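Local atomic coordinates of thiosulfate sulfurtransferase (Pseudomonas aeruginosa, PDB entry 1YT8), a protein that probably transfers sulfur from thiosulfate to cyanide, as rhodanese enzymes do, and strings four rhodanese-like domains along a single chain. Residues V264-L269 with Q348-D353; R281-D287 with G322-V328; A400-A405 with P485-R489. The contacts are given in a common frame with arbitrary orientation. Numbering follows the deposited sequence.

Interaction 1: V264-L269 with Q348-D353; sequences VERLDL and QVAVLD
Strands 265-267 and 348-352 run side by side in parallel, their short axes 4.5 Å apart at closest and inclined by 42°; at its end the first segment turns into helix 269-277. Glu265 is level with Ala350, Arg266 with Val351 and Leu267 with Leu352. Four backbone hydrogen bonds, Glu265 N to Val349 O (2.9 Å), Val351 N to Glu265 O (3.0 Å), Leu267 N to Val351 O (3.2 Å) and Asp353 N to Leu267 O (2.7 Å), form the ladder. Arg266 curls back through three successive m torsions, so its guanidinium lies over Val351 CB and forms a two-pronged salt bridge with Asp353 (chi1 m): NE to OD2 3.0 Å, NH2 to OD1 2.7 Å. Its NH1 bonds to Asn336. Strand 265-267 is an edge strand of a five-stranded parallel rhodanese sheet, and 348-352 is its inner neighbour. On the face opposite Arg266, Leu267 (m, t) packs CG on Ala350 CB at 3.8 Å, both touching Trp275, and Leu352 (t, p) sets CD2 4.1 Å from Leu269 CD2. Glu265 (m, t) takes a hydrogen bond at OE2 from Gln348 NE2, 3.0 Å away; the t, t chain of Gln348 also offers OE1 to Arg281. Val264 (t) sets CG1 3.7 Å from Val351 CG2. Asp268, chi1 p, is the N-cap, its OD1 accepting from Gly271 N, while a water joins Leu269 N (2.8 Å) to Asp353 O (2.7 Å).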
# COMPACT_ATOMS: atom_id res chain seq x y z
N VAL A 264 5.50 7.72 -21.40
CA VAL A 264 5.85 6.40 -20.92
C VAL A 264 6.87 5.78 -21.88
O VAL A 264 6.69 5.82 -23.09
CB VAL A 264 4.60 5.49 -20.83
CG1 VAL A 264 5.01 4.06 -20.48
CG2 VAL A 264 3.63 6.05 -19.80
N GLU A 265 7.93 5.21 -21.33
CA GLU A 265 8.97 4.59 -22.15
C GLU A 265 8.58 3.16 -22.52
O GLU A 265 7.69 2.57 -21.90
CB GLU A 265 10.31 4.59 -21.40
CG GLU A 265 10.88 5.98 -21.18
CD GLU A 265 12.21 5.96 -20.45
OE1 GLU A 265 13.11 5.20 -20.88
OE2 GLU A 265 12.36 6.69 -19.45
N ARG A 266 9.23 2.62 -23.54
CA ARG A 266 8.97 1.25 -23.99
C ARG A 266 10.23 0.41 -23.77
O ARG A 266 11.34 0.92 -23.85
CB ARG A 266 8.60 1.22 -25.48
CG ARG A 266 7.67 2.33 -25.96
CD ARG A 266 6.38 2.42 -25.16
NE ARG A 266 5.63 1.17 -25.13
CZ ARG A 266 4.48 1.01 -24.49
NH1 ARG A 266 3.95 2.03 -23.82
NH2 ARG A 266 3.85 -0.16 -24.50
N LEU A 267 10.04 -0.88 -23.52
CA LEU A 267 11.16 -1.80 -23.33
C LEU A 267 10.77 -3.21 -23.74
O LEU A 267 9.60 -3.57 -23.70
CB LEU A 267 11.57 -1.88 -21.85
CG LEU A 267 12.26 -0.73 -21.13
CD1 LEU A 267 12.52 -1.17 -19.69
CD2 LEU A 267 13.57 -0.36 -21.81
N ASP A 268 11.77 -4.00 -24.13
CA ASP A 268 11.54 -5.40 -24.46
C ASP A 268 12.36 -6.15 -23.42
O ASP A 268 13.10 -5.53 -22.65
CB ASP A 268 12.01 -5.76 -25.88
CG ASP A 268 13.41 -5.26 -26.20
OD1 ASP A 268 14.23 -5.11 -25.28
OD2 ASP A 268 13.68 -5.04 -27.40
N LEU A 269 12.22 -7.47 -23.36
CA LEU A 269 12.96 -8.26 -22.38
C LEU A 269 14.44 -7.90 -22.31
O LEU A 269 15.02 -7.80 -21.23
CB LEU A 269 12.78 -9.75 -22.66
CG LEU A 269 11.37 -10.29 -22.38
CD1 LEU A 269 11.27 -11.74 -22.83
CD2 LEU A 269 11.07 -10.17 -20.89
N GLN A 348 9.76 7.70 -13.60
CA GLN A 348 10.34 7.26 -14.86
C GLN A 348 9.73 5.87 -14.94
O GLN A 348 9.98 5.01 -14.08
CB GLN A 348 11.87 7.16 -14.78
CG GLN A 348 12.47 6.37 -15.94
CD GLN A 348 13.97 6.53 -16.05
OE1 GLN A 348 14.67 6.68 -15.04
NE2 GLN A 348 14.48 6.48 -17.27
N VAL A 349 8.91 5.64 -15.96
CA VAL A 349 8.23 4.37 -16.08
C VAL A 349 8.20 3.86 -17.52
O VAL A 349 8.09 4.63 -18.47
CB VAL A 349 6.78 4.48 -15.54
CG1 VAL A 349 6.04 5.58 -16.29
CG2 VAL A 349 6.06 3.15 -15.67
N ALA A 350 8.29 2.54 -17.65
CA ALA A 350 8.27 1.89 -18.95
C ALA A 350 7.28 0.73 -18.92
O ALA A 350 6.99 0.18 -17.86
CB ALA A 350 9.66 1.38 -19.29
N VAL A 351 6.75 0.39 -20.09
CA VAL A 351 5.84 -0.74 -20.22
C VAL A 351 6.63 -1.79 -21.01
O VAL A 351 7.28 -1.47 -22.00
CB VAL A 351 4.57 -0.36 -21.00
CG1 VAL A 351 3.76 -1.60 -21.33
CG2 VAL A 351 3.72 0.60 -20.16
N LEU A 352 6.58 -3.04 -20.55
CA LEU A 352 7.31 -4.12 -21.20
C LEU A 352 6.55 -4.69 -22.40
O LEU A 352 5.49 -5.29 -22.24
CB LEU A 352 7.59 -5.23 -20.17
CG LEU A 352 8.64 -6.29 -20.50
CD1 LEU A 352 9.93 -5.62 -20.95
CD2 LEU A 352 8.89 -7.15 -19.27
N ASP A 353 7.11 -4.50 -23.59
CA ASP A 353 6.50 -4.99 -24.83
C ASP A 353 7.09 -6.30 -25.33
O ASP A 353 8.18 -6.71 -24.91
CB ASP A 353 6.64 -3.95 -25.95
CG ASP A 353 5.99 -2.63 -25.63
OD1 ASP A 353 4.89 -2.63 -25.04
OD2 ASP A 353 6.57 -1.58 -25.99
O HOH W 1 10.10 -8.65 -24.84

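Interaction 2: R281-D287 with G322-V328; sequences RTTYLLD and GARLVLV
Strands 283-287 and 324-328 pair in parallel with axes 4.6 Å apart and 19° between them, Thr283 level with Arg324 and so on to Asp287 with Val328. Five backbone hydrogen bonds use the facing amides and carbonyls: Arg324 N to Thr282 O (2.8 Å), Tyr284 N to Arg324 O (2.8 Å), Val326 N to Tyr284 O (2.9 Å), Leu286 N to Val326 O (2.9 Å) and Val328 N to Leu286 O (2.8 Å). At the N-terminal end of the pair, Arg281, chi1 to chi3 all m, brings NH2 to Gly322 O (3.0 Å), the same nitrogen also serving Gln348 OE1; Arg324 NE gives to Thr283 OG1 (3.3 Å). The arginines approach to 3.8 Å between Arg281 NH1 and Arg324 NH1, but each has an acid, Glu23 and Glu278 respectively. Tyr284 OH bonds to Arg58 O and Val320 N; Asp287 pairs with Arg289. Leu285 CD1 lies 3.8 Å from both Val326 CG1 and Val328 CG2. Such buried, in-register parallel pairing of central strands typifies the alpha/beta core of a rhodanese domain.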
# COMPACT_ATOMS: atom_id res chain seq x y z
N ARG A 281 20.96 2.29 -10.56
CA ARG A 281 19.53 2.60 -10.53
C ARG A 281 18.70 1.49 -9.90
O ARG A 281 19.08 0.32 -9.90
CB ARG A 281 19.00 2.87 -11.94
CG ARG A 281 19.52 4.14 -12.62
CD ARG A 281 19.16 5.39 -11.84
NE ARG A 281 17.72 5.61 -11.70
CZ ARG A 281 16.91 5.94 -12.70
NH1 ARG A 281 17.38 6.10 -13.93
NH2 ARG A 281 15.61 6.13 -12.46
N THR A 282 17.55 1.88 -9.36
CA THR A 282 16.60 0.95 -8.75
C THR A 282 15.52 0.71 -9.80
O THR A 282 14.91 1.65 -10.29
CB THR A 282 15.93 1.56 -7.51
OG1 THR A 282 16.91 1.79 -6.49
CG2 THR A 282 14.86 0.62 -6.97
N THR A 283 15.29 -0.56 -10.14
CA THR A 283 14.28 -0.90 -11.14
C THR A 283 13.27 -1.89 -10.56
O THR A 283 13.62 -3.01 -10.23
CB THR A 283 14.93 -1.53 -12.40
OG1 THR A 283 15.86 -0.60 -12.96
CG2 THR A 283 13.87 -1.87 -13.44
N TYR A 284 12.02 -1.45 -10.44
CA TYR A 284 10.95 -2.29 -9.90
C TYR A 284 10.19 -2.93 -11.06
O TYR A 284 9.67 -2.23 -11.93
CB TYR A 284 9.95 -1.45 -9.09
CG TYR A 284 10.51 -0.73 -7.88
CD1 TYR A 284 10.80 -1.41 -6.70
CD2 TYR A 284 10.68 0.66 -7.90
CE1 TYR A 284 11.24 -0.73 -5.56
CE2 TYR A 284 11.12 1.34 -6.77
CZ TYR A 284 11.40 0.65 -5.61
OH TYR A 284 11.84 1.32 -4.50
N LEU A 285 10.12 -4.26 -11.08
CA LEU A 285 9.38 -4.98 -12.12
C LEU A 285 8.02 -5.32 -11.51
O LEU A 285 7.93 -6.16 -10.62
CB LEU A 285 10.13 -6.27 -12.50
CG LEU A 285 9.49 -7.14 -13.59
CD1 LEU A 285 9.33 -6.33 -14.88
CD2 LEU A 285 10.36 -8.36 -13.82
N LEU A 286 6.97 -4.67 -12.00
CA LEU A 286 5.63 -4.83 -11.44
C LEU A 286 4.53 -5.33 -12.39
O LEU A 286 4.38 -4.81 -13.50
CB LEU A 286 5.19 -3.50 -10.84
CG LEU A 286 6.26 -2.78 -10.01
CD1 LEU A 286 5.80 -1.37 -9.70
CD2 LEU A 286 6.54 -3.56 -8.74
N ASP A 287 3.76 -6.31 -11.93
CA ASP A 287 2.65 -6.92 -12.69
C ASP A 287 1.34 -6.26 -12.23
O ASP A 287 0.92 -6.44 -11.09
CB ASP A 287 2.60 -8.42 -12.39
CG ASP A 287 1.67 -9.19 -13.32
OD1 ASP A 287 0.53 -8.73 -13.56
OD2 ASP A 287 2.08 -10.27 -13.79
N GLY A 322 12.45 8.57 -7.31
CA GLY A 322 13.49 8.75 -8.30
C GLY A 322 13.83 7.44 -8.99
O GLY A 322 14.57 7.41 -9.97
N ALA A 323 13.29 6.34 -8.46
CA ALA A 323 13.52 5.00 -9.01
C ALA A 323 12.84 4.84 -10.37
O ALA A 323 12.13 5.73 -10.83
CB ALA A 323 13.01 3.93 -8.05
N ARG A 324 13.04 3.66 -10.95
CA ARG A 324 12.54 3.29 -12.27
C ARG A 324 11.51 2.16 -12.14
O ARG A 324 11.73 1.21 -11.40
CB ARG A 324 13.74 2.81 -13.09
CG ARG A 324 13.73 3.12 -14.54
CD ARG A 324 15.16 3.27 -15.07
NE ARG A 324 16.07 2.17 -14.74
CZ ARG A 324 17.30 2.06 -15.24
NH1 ARG A 324 17.74 2.98 -16.09
NH2 ARG A 324 18.08 1.04 -14.92
N LEU A 325 10.40 2.26 -12.88
CA LEU A 325 9.36 1.23 -12.85
C LEU A 325 9.11 0.59 -14.23
O LEU A 325 9.07 1.29 -15.24
CB LEU A 325 8.03 1.81 -12.35
CG LEU A 325 7.81 2.06 -10.85
CD1 LEU A 325 8.86 2.99 -10.30
CD2 LEU A 325 6.42 2.66 -10.67
N VAL A 326 8.94 -0.72 -14.26
CA VAL A 326 8.65 -1.44 -15.50
C VAL A 326 7.35 -2.22 -15.26
O VAL A 326 7.29 -3.07 -14.38
CB VAL A 326 9.77 -2.43 -15.86
CG1 VAL A 326 9.40 -3.21 -17.12
CG2 VAL A 326 11.07 -1.67 -16.09
N LEU A 327 6.32 -1.92 -16.05
CA LEU A 327 5.03 -2.57 -15.85
C LEU A 327 4.69 -3.71 -16.81
O LEU A 327 4.93 -3.62 -18.02
CB LEU A 327 3.92 -1.52 -15.89
CG LEU A 327 4.08 -0.32 -14.95
CD1 LEU A 327 2.77 0.46 -14.90
CD2 LEU A 327 4.48 -0.80 -13.54
N VAL A 328 4.11 -4.76 -16.24
CA VAL A 328 3.73 -5.96 -16.98
C VAL A 328 2.22 -6.23 -17.03
O VAL A 328 1.52 -6.08 -16.03
CB VAL A 328 4.39 -7.22 -16.36
CG1 VAL A 328 3.98 -8.47 -17.13
CG2 VAL A 328 5.90 -7.06 -16.33

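Interaction 3: A400-A405 with P485-R489; sequences ASANYA and PRIDR
One serine hydroxyl, that of Ser401 in the first turn of helix 401-406, gathers an acid and an arginine of the irregular segment 485-489, and a bridging water. With chi1 p, Ser401 OG donates to Asp488 OD1 at 2.7 Å and accepts weak bonds from Arg486 NE (3.0 Å) and NH2 (3.4 Å). Asp488, also p, turns OD2 to Ser401 N at 2.9 Å, while Ala400 holds the N-cap position just before. The water links Ser401 OG (3.0 Å) with Arg486 NH2 (2.9 Å); another connects Ala402 N (2.9 Å) to Asp488 OD2 (3.2 Å). Arg486, centre of an inverse gamma turn, extends m, t, p so that Ser401 O lies over one face of its guanidinium; NH1 pairs with Glu479. Trp414 of strand 413-414 touches Ser401, Arg486 and Asp488. The contact is thus chiefly polar and water-bridged: the aspartate carboxylate binds both amide and hydroxyl of one serine at the helix N-terminus, where a negative charge is expected to suit the exposed amides and the positive end of the helix dipole.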
# COMPACT_ATOMS: atom_id res chain seq x y z
N ALA A 400 -0.27 -8.32 13.81
CA ALA A 400 -0.94 -7.03 13.87
C ALA A 400 -2.03 -7.06 14.94
O ALA A 400 -2.69 -8.09 15.12
CB ALA A 400 -1.56 -6.69 12.51
N SER A 401 -2.20 -5.95 15.65
CA SER A 401 -3.20 -5.89 16.72
C SER A 401 -4.58 -6.31 16.24
O SER A 401 -5.34 -6.93 16.99
CB SER A 401 -3.26 -4.48 17.34
OG SER A 401 -3.77 -3.52 16.44
N ALA A 402 -4.92 -5.98 15.00
CA ALA A 402 -6.22 -6.36 14.45
C ALA A 402 -6.34 -7.88 14.38
O ALA A 402 -7.40 -8.44 14.69
CB ALA A 402 -6.41 -5.75 13.06
N ASN A 403 -5.26 -8.55 13.98
CA ASN A 403 -5.25 -10.01 13.89
C ASN A 403 -5.34 -10.63 15.27
O ASN A 403 -6.05 -11.61 15.48
CB ASN A 403 -3.98 -10.51 13.20
CG ASN A 403 -3.86 -10.05 11.77
OD1 ASN A 403 -4.85 -9.96 11.05
ND2 ASN A 403 -2.63 -9.77 11.34
N TYR A 404 -4.62 -10.04 16.22
CA TYR A 404 -4.61 -10.52 17.59
C TYR A 404 -6.03 -10.52 18.17
O TYR A 404 -6.47 -11.51 18.74
CB TYR A 404 -3.70 -9.62 18.45
CG TYR A 404 -3.76 -9.92 19.92
CD1 TYR A 404 -3.02 -10.97 20.48
CD2 TYR A 404 -4.55 -9.16 20.77
CE1 TYR A 404 -3.08 -11.25 21.85
CE2 TYR A 404 -4.62 -9.43 22.14
CZ TYR A 404 -3.88 -10.47 22.67
OH TYR A 404 -3.95 -10.72 24.02
N ALA A 405 -6.74 -9.40 18.00
CA ALA A 405 -8.10 -9.26 18.51
C ALA A 405 -9.05 -10.29 17.90
O ALA A 405 -10.04 -10.67 18.52
CB ALA A 405 -8.62 -7.85 18.22
N PRO A 485 0.53 -0.02 23.14
CA PRO A 485 -0.63 0.74 22.65
C PRO A 485 -0.94 0.34 21.20
O PRO A 485 -0.02 0.10 20.42
CB PRO A 485 -0.16 2.19 22.76
CG PRO A 485 1.31 2.07 22.45
CD PRO A 485 1.72 0.85 23.25
N ARG A 486 -2.22 0.27 20.84
CA ARG A 486 -2.60 -0.11 19.48
C ARG A 486 -2.44 1.06 18.51
O ARG A 486 -3.42 1.72 18.16
CB ARG A 486 -4.04 -0.62 19.41
CG ARG A 486 -4.25 -1.99 20.02
CD ARG A 486 -5.67 -2.51 19.76
NE ARG A 486 -5.91 -2.82 18.35
CZ ARG A 486 -7.04 -3.34 17.88
NH1 ARG A 486 -8.03 -3.61 18.71
NH2 ARG A 486 -7.17 -3.61 16.59
N ILE A 487 -1.21 1.30 18.08
CA ILE A 487 -0.92 2.38 17.14
C ILE A 487 -0.30 1.82 15.86
O ILE A 487 0.22 2.58 15.03
CB ILE A 487 0.08 3.39 17.75
CG1 ILE A 487 1.37 2.66 18.16
CG2 ILE A 487 -0.56 4.10 18.93
CD1 ILE A 487 2.48 3.58 18.62
N ASP A 488 -0.37 0.50 15.68
CA ASP A 488 0.22 -0.12 14.51
C ASP A 488 -0.55 0.08 13.21
O ASP A 488 -0.03 -0.18 12.13
CB ASP A 488 0.48 -1.62 14.77
CG ASP A 488 -0.78 -2.42 15.10
OD1 ASP A 488 -1.71 -1.87 15.71
OD2 ASP A 488 -0.81 -3.62 14.76
N ARG A 489 -1.79 0.57 13.31
CA ARG A 489 -2.59 0.83 12.12
C ARG A 489 -3.38 2.14 12.18
O ARG A 489 -4.05 2.43 13.16
CB ARG A 489 -3.56 -0.32 11.85
CG ARG A 489 -4.56 -0.00 10.73
CD ARG A 489 -5.38 -1.19 10.30
NE ARG A 489 -6.34 -0.81 9.25
CZ ARG A 489 -7.41 -0.05 9.46
NH1 ARG A 489 -7.67 0.41 10.68
NH2 ARG A 489 -8.20 0.28 8.45
O HOH W 2 -5.68 -2.31 14.41
O HOH W 3 -3.70 -3.75 13.51

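How the interactions relate
Interactions 1 and 2 belong to one five-stranded parallel sheet, in the third of four rhodanese-like repeats, with centres about 9 Å apart. Strands 348-352 and 324-328 are neighbours, so the two contacts together cover four strands in the order 265-267, 348-352, 324-328, 283-287, and Ala350 N to Leu325 O (2.8 Å) joins them. Along the chain, both segments of interaction 2 fall between those of interaction 1. Interaction 3 follows both, on the other side of the chain's centre, about 40 Å from interaction 1 and 32 Å from interaction 2, centre to centre. It ties a helix of the fourth repeat to a later loop, whose Ile487 touches Asp33 and Pro34 of helix 32-35, so segment 485-489 bridges the fourth repeat and the first.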